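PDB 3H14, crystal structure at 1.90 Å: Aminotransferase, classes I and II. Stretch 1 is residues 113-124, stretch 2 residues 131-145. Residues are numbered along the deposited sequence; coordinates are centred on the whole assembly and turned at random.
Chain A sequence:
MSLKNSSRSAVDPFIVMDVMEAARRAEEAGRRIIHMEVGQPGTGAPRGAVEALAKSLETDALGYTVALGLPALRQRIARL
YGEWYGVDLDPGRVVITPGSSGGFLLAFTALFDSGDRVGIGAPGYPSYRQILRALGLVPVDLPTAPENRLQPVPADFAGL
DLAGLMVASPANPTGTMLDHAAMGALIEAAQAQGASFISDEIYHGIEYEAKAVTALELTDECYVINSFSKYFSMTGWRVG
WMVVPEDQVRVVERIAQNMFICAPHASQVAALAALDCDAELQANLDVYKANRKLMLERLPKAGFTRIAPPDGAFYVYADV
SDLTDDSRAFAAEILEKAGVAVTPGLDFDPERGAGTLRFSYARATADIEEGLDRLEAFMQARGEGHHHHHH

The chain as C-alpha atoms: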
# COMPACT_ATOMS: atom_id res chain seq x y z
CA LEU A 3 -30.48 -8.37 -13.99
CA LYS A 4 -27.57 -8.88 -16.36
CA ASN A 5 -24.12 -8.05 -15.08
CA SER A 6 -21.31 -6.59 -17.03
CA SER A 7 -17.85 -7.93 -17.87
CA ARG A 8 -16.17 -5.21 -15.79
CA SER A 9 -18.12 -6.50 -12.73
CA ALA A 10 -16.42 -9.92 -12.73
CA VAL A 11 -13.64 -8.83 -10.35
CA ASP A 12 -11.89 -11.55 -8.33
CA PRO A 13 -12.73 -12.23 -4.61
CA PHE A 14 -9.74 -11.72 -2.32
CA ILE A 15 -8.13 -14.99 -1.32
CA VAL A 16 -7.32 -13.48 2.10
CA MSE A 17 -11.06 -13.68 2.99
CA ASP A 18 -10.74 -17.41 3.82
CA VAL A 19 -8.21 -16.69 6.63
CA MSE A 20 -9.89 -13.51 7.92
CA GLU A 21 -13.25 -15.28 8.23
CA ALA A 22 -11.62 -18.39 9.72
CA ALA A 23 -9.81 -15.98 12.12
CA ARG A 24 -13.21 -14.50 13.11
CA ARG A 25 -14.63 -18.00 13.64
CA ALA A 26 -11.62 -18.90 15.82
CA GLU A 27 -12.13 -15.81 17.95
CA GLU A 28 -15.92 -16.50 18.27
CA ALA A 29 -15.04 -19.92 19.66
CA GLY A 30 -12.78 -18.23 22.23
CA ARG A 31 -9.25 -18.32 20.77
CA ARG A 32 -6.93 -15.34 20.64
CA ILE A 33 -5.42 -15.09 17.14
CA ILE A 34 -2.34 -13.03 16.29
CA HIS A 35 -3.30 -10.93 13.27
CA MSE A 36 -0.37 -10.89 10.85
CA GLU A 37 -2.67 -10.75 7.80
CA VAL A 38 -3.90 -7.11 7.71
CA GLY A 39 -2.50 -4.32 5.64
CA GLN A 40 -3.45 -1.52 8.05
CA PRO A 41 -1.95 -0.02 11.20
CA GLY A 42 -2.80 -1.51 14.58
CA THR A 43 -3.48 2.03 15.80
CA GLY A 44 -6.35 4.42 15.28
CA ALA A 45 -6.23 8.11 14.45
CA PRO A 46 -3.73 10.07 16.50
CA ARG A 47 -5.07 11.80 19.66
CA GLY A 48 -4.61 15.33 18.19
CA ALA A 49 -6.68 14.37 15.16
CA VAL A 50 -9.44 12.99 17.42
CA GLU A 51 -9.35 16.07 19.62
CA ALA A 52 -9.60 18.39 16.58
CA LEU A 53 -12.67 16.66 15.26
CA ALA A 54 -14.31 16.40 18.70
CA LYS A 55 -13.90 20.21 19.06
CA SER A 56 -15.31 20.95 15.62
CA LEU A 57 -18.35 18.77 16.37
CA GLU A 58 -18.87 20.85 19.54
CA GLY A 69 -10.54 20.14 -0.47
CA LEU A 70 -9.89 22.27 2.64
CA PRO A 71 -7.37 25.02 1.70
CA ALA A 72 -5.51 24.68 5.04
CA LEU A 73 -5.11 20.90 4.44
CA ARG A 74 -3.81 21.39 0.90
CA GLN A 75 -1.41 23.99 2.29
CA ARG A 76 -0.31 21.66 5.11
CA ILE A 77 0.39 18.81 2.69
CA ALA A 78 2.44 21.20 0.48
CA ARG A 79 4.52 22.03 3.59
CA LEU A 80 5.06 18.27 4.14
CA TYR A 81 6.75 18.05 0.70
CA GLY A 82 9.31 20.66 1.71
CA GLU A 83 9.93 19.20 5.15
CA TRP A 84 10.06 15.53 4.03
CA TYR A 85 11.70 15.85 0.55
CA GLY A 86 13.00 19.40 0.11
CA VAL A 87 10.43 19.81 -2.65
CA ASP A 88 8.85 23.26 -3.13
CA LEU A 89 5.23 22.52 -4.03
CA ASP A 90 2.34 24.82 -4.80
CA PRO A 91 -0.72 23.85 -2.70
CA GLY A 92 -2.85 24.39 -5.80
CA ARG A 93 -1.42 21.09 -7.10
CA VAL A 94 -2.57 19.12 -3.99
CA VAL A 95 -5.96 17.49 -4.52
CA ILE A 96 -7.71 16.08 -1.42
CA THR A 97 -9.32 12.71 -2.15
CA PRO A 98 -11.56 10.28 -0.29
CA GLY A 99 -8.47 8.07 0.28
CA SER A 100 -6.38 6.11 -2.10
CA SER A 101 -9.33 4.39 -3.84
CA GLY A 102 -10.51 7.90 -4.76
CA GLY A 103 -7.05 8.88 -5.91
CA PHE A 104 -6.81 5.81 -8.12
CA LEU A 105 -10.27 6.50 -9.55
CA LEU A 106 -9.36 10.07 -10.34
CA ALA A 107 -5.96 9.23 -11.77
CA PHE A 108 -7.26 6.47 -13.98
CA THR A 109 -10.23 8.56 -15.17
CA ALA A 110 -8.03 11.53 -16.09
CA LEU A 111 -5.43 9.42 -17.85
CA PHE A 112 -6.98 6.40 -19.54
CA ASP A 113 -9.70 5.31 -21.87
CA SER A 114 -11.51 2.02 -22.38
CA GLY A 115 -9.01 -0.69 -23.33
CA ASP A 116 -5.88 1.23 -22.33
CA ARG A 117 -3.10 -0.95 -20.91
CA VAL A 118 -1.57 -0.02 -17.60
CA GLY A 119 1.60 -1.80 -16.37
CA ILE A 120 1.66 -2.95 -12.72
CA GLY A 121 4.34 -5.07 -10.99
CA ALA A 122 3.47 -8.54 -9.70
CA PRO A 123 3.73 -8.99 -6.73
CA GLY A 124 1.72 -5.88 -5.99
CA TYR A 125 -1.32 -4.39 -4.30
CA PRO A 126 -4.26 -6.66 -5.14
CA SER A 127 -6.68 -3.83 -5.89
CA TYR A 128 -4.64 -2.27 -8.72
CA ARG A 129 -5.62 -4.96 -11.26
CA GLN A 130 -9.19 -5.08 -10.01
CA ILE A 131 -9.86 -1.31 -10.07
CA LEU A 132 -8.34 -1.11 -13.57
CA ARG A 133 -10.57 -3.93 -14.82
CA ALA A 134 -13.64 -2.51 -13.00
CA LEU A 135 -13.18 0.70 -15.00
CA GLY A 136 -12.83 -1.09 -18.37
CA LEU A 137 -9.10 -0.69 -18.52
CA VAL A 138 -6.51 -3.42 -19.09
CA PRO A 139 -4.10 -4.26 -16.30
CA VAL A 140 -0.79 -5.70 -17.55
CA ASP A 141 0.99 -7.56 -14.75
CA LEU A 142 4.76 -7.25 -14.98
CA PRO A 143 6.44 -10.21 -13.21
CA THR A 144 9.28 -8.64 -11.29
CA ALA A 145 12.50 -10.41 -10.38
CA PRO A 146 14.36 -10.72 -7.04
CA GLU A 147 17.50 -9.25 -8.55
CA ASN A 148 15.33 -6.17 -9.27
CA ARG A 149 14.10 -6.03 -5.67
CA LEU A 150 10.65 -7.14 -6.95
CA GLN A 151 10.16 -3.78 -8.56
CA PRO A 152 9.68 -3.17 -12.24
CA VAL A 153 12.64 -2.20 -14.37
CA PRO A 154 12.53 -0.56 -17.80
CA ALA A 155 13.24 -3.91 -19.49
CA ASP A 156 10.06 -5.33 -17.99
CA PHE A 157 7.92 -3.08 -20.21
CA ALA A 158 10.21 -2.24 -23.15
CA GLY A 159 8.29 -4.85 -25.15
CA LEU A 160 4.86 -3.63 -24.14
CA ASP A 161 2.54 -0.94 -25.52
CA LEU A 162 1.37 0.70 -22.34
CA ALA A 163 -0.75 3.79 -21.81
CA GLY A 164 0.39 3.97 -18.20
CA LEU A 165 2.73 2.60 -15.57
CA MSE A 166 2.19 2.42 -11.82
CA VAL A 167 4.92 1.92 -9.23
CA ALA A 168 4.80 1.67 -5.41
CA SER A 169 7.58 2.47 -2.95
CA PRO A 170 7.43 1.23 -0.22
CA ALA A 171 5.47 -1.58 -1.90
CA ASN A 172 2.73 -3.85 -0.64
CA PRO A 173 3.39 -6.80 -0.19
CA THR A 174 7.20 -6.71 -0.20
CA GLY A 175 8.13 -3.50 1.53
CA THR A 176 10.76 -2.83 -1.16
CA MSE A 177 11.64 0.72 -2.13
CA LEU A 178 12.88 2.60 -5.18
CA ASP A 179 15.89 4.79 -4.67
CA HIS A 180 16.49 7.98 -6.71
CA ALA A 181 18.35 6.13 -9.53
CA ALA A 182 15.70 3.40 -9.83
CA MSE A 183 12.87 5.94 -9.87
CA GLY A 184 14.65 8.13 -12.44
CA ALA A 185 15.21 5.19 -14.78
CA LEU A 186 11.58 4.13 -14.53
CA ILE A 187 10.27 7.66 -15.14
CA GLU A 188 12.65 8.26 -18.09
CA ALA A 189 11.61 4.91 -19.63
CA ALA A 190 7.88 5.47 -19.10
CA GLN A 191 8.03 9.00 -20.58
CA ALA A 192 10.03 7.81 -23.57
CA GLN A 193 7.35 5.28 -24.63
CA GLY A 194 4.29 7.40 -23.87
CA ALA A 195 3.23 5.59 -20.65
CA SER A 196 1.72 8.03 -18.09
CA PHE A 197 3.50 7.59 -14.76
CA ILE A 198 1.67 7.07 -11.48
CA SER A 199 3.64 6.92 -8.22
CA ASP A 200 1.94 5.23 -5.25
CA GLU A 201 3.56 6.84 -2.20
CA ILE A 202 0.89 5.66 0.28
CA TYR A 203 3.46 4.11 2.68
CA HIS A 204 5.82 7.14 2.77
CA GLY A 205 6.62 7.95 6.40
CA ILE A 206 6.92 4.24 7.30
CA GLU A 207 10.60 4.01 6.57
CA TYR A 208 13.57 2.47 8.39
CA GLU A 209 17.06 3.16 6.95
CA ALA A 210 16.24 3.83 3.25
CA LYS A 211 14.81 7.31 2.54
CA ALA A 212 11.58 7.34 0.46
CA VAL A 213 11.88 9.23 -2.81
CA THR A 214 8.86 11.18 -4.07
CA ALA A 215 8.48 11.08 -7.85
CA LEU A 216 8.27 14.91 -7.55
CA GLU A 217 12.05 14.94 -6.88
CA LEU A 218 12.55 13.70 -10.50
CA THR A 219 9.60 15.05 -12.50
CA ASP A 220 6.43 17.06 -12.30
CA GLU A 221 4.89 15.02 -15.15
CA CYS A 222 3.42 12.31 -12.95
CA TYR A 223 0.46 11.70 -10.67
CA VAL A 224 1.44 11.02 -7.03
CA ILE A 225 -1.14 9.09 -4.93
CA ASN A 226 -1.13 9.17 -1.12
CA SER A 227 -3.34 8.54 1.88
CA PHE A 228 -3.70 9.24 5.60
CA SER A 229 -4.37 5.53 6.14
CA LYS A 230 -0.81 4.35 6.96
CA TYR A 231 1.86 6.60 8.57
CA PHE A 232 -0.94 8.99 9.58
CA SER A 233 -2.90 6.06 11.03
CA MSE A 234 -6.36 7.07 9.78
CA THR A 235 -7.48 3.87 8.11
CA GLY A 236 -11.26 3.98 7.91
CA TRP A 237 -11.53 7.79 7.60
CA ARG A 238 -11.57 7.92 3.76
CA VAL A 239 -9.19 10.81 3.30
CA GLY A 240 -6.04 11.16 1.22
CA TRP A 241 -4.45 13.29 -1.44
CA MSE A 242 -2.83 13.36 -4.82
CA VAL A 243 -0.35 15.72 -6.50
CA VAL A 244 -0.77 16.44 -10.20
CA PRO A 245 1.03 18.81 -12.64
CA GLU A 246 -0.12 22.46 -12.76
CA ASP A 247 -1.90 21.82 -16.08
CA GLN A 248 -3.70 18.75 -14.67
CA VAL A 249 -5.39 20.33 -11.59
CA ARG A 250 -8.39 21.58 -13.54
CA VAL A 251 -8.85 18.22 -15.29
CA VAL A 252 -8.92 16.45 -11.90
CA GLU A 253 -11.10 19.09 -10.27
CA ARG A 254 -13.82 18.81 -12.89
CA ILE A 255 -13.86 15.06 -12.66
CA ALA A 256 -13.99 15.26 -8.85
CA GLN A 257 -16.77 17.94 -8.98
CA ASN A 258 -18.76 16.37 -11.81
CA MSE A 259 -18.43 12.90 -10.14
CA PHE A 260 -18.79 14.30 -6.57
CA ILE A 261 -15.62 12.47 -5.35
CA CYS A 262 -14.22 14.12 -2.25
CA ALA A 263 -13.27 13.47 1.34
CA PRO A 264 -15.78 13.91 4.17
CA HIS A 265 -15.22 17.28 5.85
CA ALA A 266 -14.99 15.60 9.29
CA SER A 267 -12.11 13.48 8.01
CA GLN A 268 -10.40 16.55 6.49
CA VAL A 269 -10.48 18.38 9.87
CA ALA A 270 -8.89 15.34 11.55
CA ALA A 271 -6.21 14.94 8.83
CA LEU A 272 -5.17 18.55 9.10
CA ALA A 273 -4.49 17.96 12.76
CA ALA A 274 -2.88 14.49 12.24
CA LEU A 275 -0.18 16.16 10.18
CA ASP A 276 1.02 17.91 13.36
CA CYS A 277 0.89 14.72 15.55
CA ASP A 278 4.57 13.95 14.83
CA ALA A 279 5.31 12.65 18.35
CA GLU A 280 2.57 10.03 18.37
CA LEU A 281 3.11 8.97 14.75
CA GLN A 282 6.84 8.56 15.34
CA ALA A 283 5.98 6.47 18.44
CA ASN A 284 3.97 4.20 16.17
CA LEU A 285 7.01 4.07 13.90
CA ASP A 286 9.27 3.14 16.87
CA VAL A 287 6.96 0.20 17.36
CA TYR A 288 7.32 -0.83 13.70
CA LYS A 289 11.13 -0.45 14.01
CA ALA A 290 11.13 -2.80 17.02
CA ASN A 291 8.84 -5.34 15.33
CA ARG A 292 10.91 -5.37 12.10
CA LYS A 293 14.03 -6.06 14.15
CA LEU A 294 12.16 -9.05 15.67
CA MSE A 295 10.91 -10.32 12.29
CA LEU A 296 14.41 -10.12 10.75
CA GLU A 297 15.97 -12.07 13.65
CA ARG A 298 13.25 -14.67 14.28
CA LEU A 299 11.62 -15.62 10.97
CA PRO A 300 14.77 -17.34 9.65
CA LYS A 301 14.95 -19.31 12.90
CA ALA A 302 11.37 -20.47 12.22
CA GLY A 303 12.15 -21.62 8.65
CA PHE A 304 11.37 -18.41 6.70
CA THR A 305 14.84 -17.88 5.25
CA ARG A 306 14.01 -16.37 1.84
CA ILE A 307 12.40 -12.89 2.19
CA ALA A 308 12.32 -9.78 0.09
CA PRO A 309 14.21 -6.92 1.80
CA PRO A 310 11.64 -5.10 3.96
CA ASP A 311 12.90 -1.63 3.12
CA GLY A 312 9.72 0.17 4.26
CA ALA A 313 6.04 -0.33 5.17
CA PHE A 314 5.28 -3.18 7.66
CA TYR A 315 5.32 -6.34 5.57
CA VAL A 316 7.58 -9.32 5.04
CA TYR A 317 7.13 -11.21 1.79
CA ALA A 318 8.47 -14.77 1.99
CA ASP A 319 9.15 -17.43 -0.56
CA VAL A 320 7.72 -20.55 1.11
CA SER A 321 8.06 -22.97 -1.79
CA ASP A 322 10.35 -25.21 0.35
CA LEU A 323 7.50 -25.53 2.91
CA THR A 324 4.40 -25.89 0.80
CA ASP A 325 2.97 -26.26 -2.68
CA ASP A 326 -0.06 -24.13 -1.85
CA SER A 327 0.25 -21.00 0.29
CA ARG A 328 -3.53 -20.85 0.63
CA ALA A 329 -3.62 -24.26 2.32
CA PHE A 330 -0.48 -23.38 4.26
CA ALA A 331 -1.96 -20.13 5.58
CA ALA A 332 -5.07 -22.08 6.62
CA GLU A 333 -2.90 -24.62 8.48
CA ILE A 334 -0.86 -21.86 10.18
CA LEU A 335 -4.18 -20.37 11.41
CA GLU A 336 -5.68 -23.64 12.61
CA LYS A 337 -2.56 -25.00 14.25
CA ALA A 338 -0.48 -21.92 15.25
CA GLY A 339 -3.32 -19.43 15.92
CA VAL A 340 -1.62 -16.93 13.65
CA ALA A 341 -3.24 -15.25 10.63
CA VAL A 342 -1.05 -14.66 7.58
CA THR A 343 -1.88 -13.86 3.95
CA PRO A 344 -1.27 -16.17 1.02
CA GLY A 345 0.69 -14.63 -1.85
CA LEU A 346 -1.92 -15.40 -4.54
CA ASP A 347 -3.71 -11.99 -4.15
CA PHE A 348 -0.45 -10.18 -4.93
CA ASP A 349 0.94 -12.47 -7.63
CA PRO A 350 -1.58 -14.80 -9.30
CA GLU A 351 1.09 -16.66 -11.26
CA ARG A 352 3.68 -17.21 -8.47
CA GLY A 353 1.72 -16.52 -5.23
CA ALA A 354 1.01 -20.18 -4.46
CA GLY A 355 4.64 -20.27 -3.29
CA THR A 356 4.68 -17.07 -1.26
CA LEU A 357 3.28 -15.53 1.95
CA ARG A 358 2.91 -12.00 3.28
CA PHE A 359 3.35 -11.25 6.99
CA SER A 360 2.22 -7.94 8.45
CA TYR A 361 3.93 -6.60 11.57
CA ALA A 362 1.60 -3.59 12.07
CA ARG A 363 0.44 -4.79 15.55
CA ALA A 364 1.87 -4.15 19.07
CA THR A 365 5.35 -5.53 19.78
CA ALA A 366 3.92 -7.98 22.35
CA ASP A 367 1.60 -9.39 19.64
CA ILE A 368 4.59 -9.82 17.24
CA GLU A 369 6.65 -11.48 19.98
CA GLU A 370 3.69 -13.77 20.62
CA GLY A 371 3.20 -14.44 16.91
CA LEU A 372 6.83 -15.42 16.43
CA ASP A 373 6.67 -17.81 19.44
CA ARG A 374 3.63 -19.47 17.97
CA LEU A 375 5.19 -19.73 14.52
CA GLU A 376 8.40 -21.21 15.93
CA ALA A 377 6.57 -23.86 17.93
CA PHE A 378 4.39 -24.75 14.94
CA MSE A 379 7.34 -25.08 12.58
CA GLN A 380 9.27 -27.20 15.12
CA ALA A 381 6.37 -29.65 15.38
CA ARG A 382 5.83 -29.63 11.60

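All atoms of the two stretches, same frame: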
# COMPACT_ATOMS: atom_id res chain seq x y z
N ASP A 113 -8.45 5.59 -21.20
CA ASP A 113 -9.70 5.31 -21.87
C ASP A 113 -9.93 3.80 -21.95
O ASP A 113 -8.99 3.00 -21.78
CB ASP A 113 -9.62 5.89 -23.30
CG ASP A 113 -10.00 7.37 -23.36
OD1 ASP A 113 -11.09 7.71 -22.86
OD2 ASP A 113 -9.22 8.16 -23.96
N SER A 114 -11.17 3.42 -22.21
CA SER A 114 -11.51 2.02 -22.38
C SER A 114 -10.46 1.30 -23.22
O SER A 114 -10.12 1.74 -24.32
CB SER A 114 -12.86 1.91 -23.05
OG SER A 114 -13.82 2.59 -22.29
N GLY A 115 -9.94 0.21 -22.66
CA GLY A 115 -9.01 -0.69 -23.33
C GLY A 115 -7.56 -0.30 -23.18
O GLY A 115 -6.70 -1.00 -23.69
N ASP A 116 -7.26 0.84 -22.53
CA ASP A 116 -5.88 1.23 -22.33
C ASP A 116 -5.19 0.24 -21.37
O ASP A 116 -5.77 -0.21 -20.37
CB ASP A 116 -5.70 2.64 -21.76
CG ASP A 116 -5.92 3.74 -22.81
OD1 ASP A 116 -6.03 3.40 -24.02
OD2 ASP A 116 -5.99 4.92 -22.40
N ARG A 117 -3.92 -0.02 -21.68
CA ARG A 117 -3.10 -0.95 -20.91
C ARG A 117 -2.26 -0.22 -19.93
O ARG A 117 -1.56 0.70 -20.27
CB ARG A 117 -2.23 -1.80 -21.84
CG ARG A 117 -3.05 -2.83 -22.58
CD ARG A 117 -2.18 -3.64 -23.52
NE ARG A 117 -2.96 -4.60 -24.30
CZ ARG A 117 -3.46 -4.33 -25.51
NH1 ARG A 117 -3.24 -3.15 -26.10
NH2 ARG A 117 -4.16 -5.27 -26.14
N VAL A 118 -2.30 -0.67 -18.67
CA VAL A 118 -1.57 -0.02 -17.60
C VAL A 118 -0.70 -1.09 -16.92
O VAL A 118 -1.24 -2.08 -16.44
CB VAL A 118 -2.55 0.61 -16.59
CG1 VAL A 118 -1.78 1.32 -15.47
CG2 VAL A 118 -3.52 1.58 -17.33
N GLY A 119 0.61 -0.86 -16.91
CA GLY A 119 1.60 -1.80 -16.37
C GLY A 119 1.65 -1.70 -14.85
O GLY A 119 1.74 -0.60 -14.28
N ILE A 120 1.60 -2.86 -14.18
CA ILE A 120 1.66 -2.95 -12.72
C ILE A 120 2.53 -4.14 -12.33
O ILE A 120 2.39 -5.21 -12.91
CB ILE A 120 0.26 -3.11 -12.09
CG1 ILE A 120 -0.51 -4.27 -12.74
CG2 ILE A 120 -0.57 -1.80 -12.28
CD1 ILE A 120 -1.92 -4.49 -12.22
N GLY A 121 3.46 -3.95 -11.42
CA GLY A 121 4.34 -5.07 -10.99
C GLY A 121 3.61 -6.16 -10.26
O GLY A 121 2.66 -5.88 -9.52
N ALA A 122 4.02 -7.42 -10.45
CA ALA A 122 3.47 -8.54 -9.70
C ALA A 122 4.70 -9.16 -9.06
O ALA A 122 5.61 -9.53 -9.78
CB ALA A 122 2.77 -9.55 -10.64
N PRO A 123 4.78 -9.24 -7.71
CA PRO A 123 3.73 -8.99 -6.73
C PRO A 123 3.43 -7.52 -6.57
O PRO A 123 4.33 -6.68 -6.71
CB PRO A 123 4.34 -9.51 -5.41
CG PRO A 123 5.84 -9.34 -5.63
CD PRO A 123 6.05 -9.63 -7.08
N GLY A 124 2.17 -7.23 -6.31
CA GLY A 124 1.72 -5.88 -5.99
C GLY A 124 0.36 -5.84 -5.30
O GLY A 124 -0.27 -6.85 -5.01
N ILE A 131 -9.35 -2.67 -9.79
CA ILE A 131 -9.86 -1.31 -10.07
C ILE A 131 -9.69 -0.98 -11.54
O ILE A 131 -10.59 -0.46 -12.17
CB ILE A 131 -9.17 -0.24 -9.23
CG1 ILE A 131 -9.52 -0.39 -7.76
CG2 ILE A 131 -9.55 1.23 -9.70
CD1 ILE A 131 -8.67 0.52 -6.81
N LEU A 132 -8.53 -1.30 -12.12
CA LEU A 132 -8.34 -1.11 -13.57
C LEU A 132 -9.36 -1.86 -14.42
O LEU A 132 -10.03 -1.28 -15.29
CB LEU A 132 -6.92 -1.46 -13.97
CG LEU A 132 -5.86 -0.45 -13.55
CD1 LEU A 132 -4.44 -1.08 -13.52
CD2 LEU A 132 -5.84 0.79 -14.48
N ARG A 133 -9.58 -3.13 -14.10
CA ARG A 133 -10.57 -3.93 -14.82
C ARG A 133 -12.00 -3.42 -14.61
O ARG A 133 -12.82 -3.39 -15.56
CB ARG A 133 -10.48 -5.38 -14.29
CG ARG A 133 -11.14 -6.40 -15.15
CD ARG A 133 -11.17 -7.82 -14.48
NE ARG A 133 -11.91 -8.78 -15.32
CZ ARG A 133 -13.24 -8.79 -15.44
NH1 ARG A 133 -13.97 -7.93 -14.74
NH2 ARG A 133 -13.83 -9.67 -16.24
N ALA A 134 -12.31 -3.05 -13.37
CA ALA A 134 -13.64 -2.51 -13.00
C ALA A 134 -14.03 -1.25 -13.77
O ALA A 134 -15.22 -0.98 -13.97
CB ALA A 134 -13.70 -2.22 -11.51
N LEU A 135 -13.02 -0.52 -14.20
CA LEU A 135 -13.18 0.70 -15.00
C LEU A 135 -13.09 0.50 -16.53
O LEU A 135 -13.09 1.47 -17.32
CB LEU A 135 -12.11 1.70 -14.56
CG LEU A 135 -12.35 2.24 -13.15
CD1 LEU A 135 -11.16 3.16 -12.73
CD2 LEU A 135 -13.65 2.98 -13.03
N GLY A 136 -13.00 -0.76 -16.97
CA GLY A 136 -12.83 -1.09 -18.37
C GLY A 136 -11.46 -0.87 -18.93
O GLY A 136 -11.28 -0.73 -20.15
N LEU A 137 -10.46 -0.84 -18.07
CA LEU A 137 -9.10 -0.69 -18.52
C LEU A 137 -8.43 -2.08 -18.44
O LEU A 137 -9.03 -3.05 -17.95
CB LEU A 137 -8.35 0.33 -17.65
CG LEU A 137 -9.03 1.68 -17.47
CD1 LEU A 137 -8.26 2.53 -16.49
CD2 LEU A 137 -9.23 2.39 -18.89
N VAL A 138 -7.21 -2.15 -18.91
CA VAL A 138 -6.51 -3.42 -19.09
C VAL A 138 -5.24 -3.46 -18.23
O VAL A 138 -4.19 -2.88 -18.59
CB VAL A 138 -6.17 -3.68 -20.55
CG1 VAL A 138 -5.38 -5.02 -20.66
CG2 VAL A 138 -7.45 -3.69 -21.41
N PRO A 139 -5.32 -4.16 -17.09
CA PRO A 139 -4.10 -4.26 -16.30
C PRO A 139 -3.13 -5.22 -16.97
O PRO A 139 -3.55 -6.20 -17.55
CB PRO A 139 -4.62 -4.75 -14.93
CG PRO A 139 -5.89 -5.49 -15.25
CD PRO A 139 -6.44 -4.89 -16.50
N VAL A 140 -1.85 -4.88 -16.97
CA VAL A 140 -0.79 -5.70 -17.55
C VAL A 140 0.18 -5.98 -16.40
O VAL A 140 0.98 -5.14 -16.02
CB VAL A 140 -0.10 -5.01 -18.76
CG1 VAL A 140 1.01 -5.90 -19.36
CG2 VAL A 140 -1.13 -4.70 -19.86
N ASP A 141 0.09 -7.17 -15.83
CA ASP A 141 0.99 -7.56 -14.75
C ASP A 141 2.37 -7.75 -15.32
O ASP A 141 2.52 -8.39 -16.37
CB ASP A 141 0.52 -8.84 -14.03
CG ASP A 141 -0.58 -8.57 -12.99
OD1 ASP A 141 -0.40 -7.68 -12.13
OD2 ASP A 141 -1.60 -9.29 -13.00
N LEU A 142 3.35 -7.16 -14.66
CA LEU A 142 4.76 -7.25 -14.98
C LEU A 142 5.41 -8.10 -13.89
O LEU A 142 5.64 -7.62 -12.78
CB LEU A 142 5.38 -5.86 -14.97
CG LEU A 142 4.62 -4.76 -15.73
CD1 LEU A 142 5.36 -3.49 -15.57
CD2 LEU A 142 4.49 -5.14 -17.21
N PRO A 143 5.72 -9.36 -14.19
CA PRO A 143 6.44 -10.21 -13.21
C PRO A 143 7.82 -9.66 -12.90
O PRO A 143 8.70 -9.64 -13.76
CB PRO A 143 6.51 -11.58 -13.89
CG PRO A 143 5.48 -11.52 -14.99
CD PRO A 143 5.44 -10.08 -15.44
N THR A 144 8.03 -9.21 -11.68
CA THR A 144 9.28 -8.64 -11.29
C THR A 144 10.19 -9.73 -10.73
O THR A 144 9.73 -10.81 -10.37
CB THR A 144 9.04 -7.51 -10.28
OG1 THR A 144 8.36 -8.05 -9.14
CG2 THR A 144 8.14 -6.48 -10.93
N ALA A 145 11.48 -9.44 -10.72
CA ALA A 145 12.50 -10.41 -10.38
C ALA A 145 13.16 -10.01 -9.07
O ALA A 145 13.31 -8.81 -8.77
CB ALA A 145 13.56 -10.46 -11.54
O HOH W 1 -0.23 -6.24 -9.94
O HOH W 2 6.46 -5.90 -8.21

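Strands 117-122 and 138-143 lie side by side and run parallel. Ile120 has the largest area covered by the other stretch. Its backbone bonds to two alternate residues of the partner strand, as parallel pairing requires: Ile120 N donates to Val140 O (3.0 Å), and Leu142 N donates to Ile120 O (2.8 Å). Its side chain shares a sheet face with Val118, Pro139 and Asp141. Ile120 CD1 packs on Pro139 CB at 3.8 Å, and Ile120 CG2 lies 4.1 Å from Leu132 CD1. Leu132 comes from the helix before the second strand and packs against this face. Val118 meets the same leucine, with Val118 CG2 3.8 Å from Leu132 CD2.

Val138 is the next most covered. Val138 N donates to Asp116 O (2.8 Å), and Val138 O accepts from Val118 N (2.9 Å). Its side chain lies on the face shared by Arg117 and Val140. Here the closest approaches come from the aliphatic part of the arginine: Arg117 CG is 3.7 Å from Val138 CG1, and Arg117 CB is 3.7 Å from Val140 CG2.

Ala122 continues the ladder. Ala122 N donates to Leu142 O (2.8 Å), and Thr144 N donates to Ala122 O (3.1 Å), so the pairing reaches just past the second strand. Nearby, one water donates to both Gly121 O (2.9 Å) and Asp141 OD1 (2.6 Å), bridging the stretches.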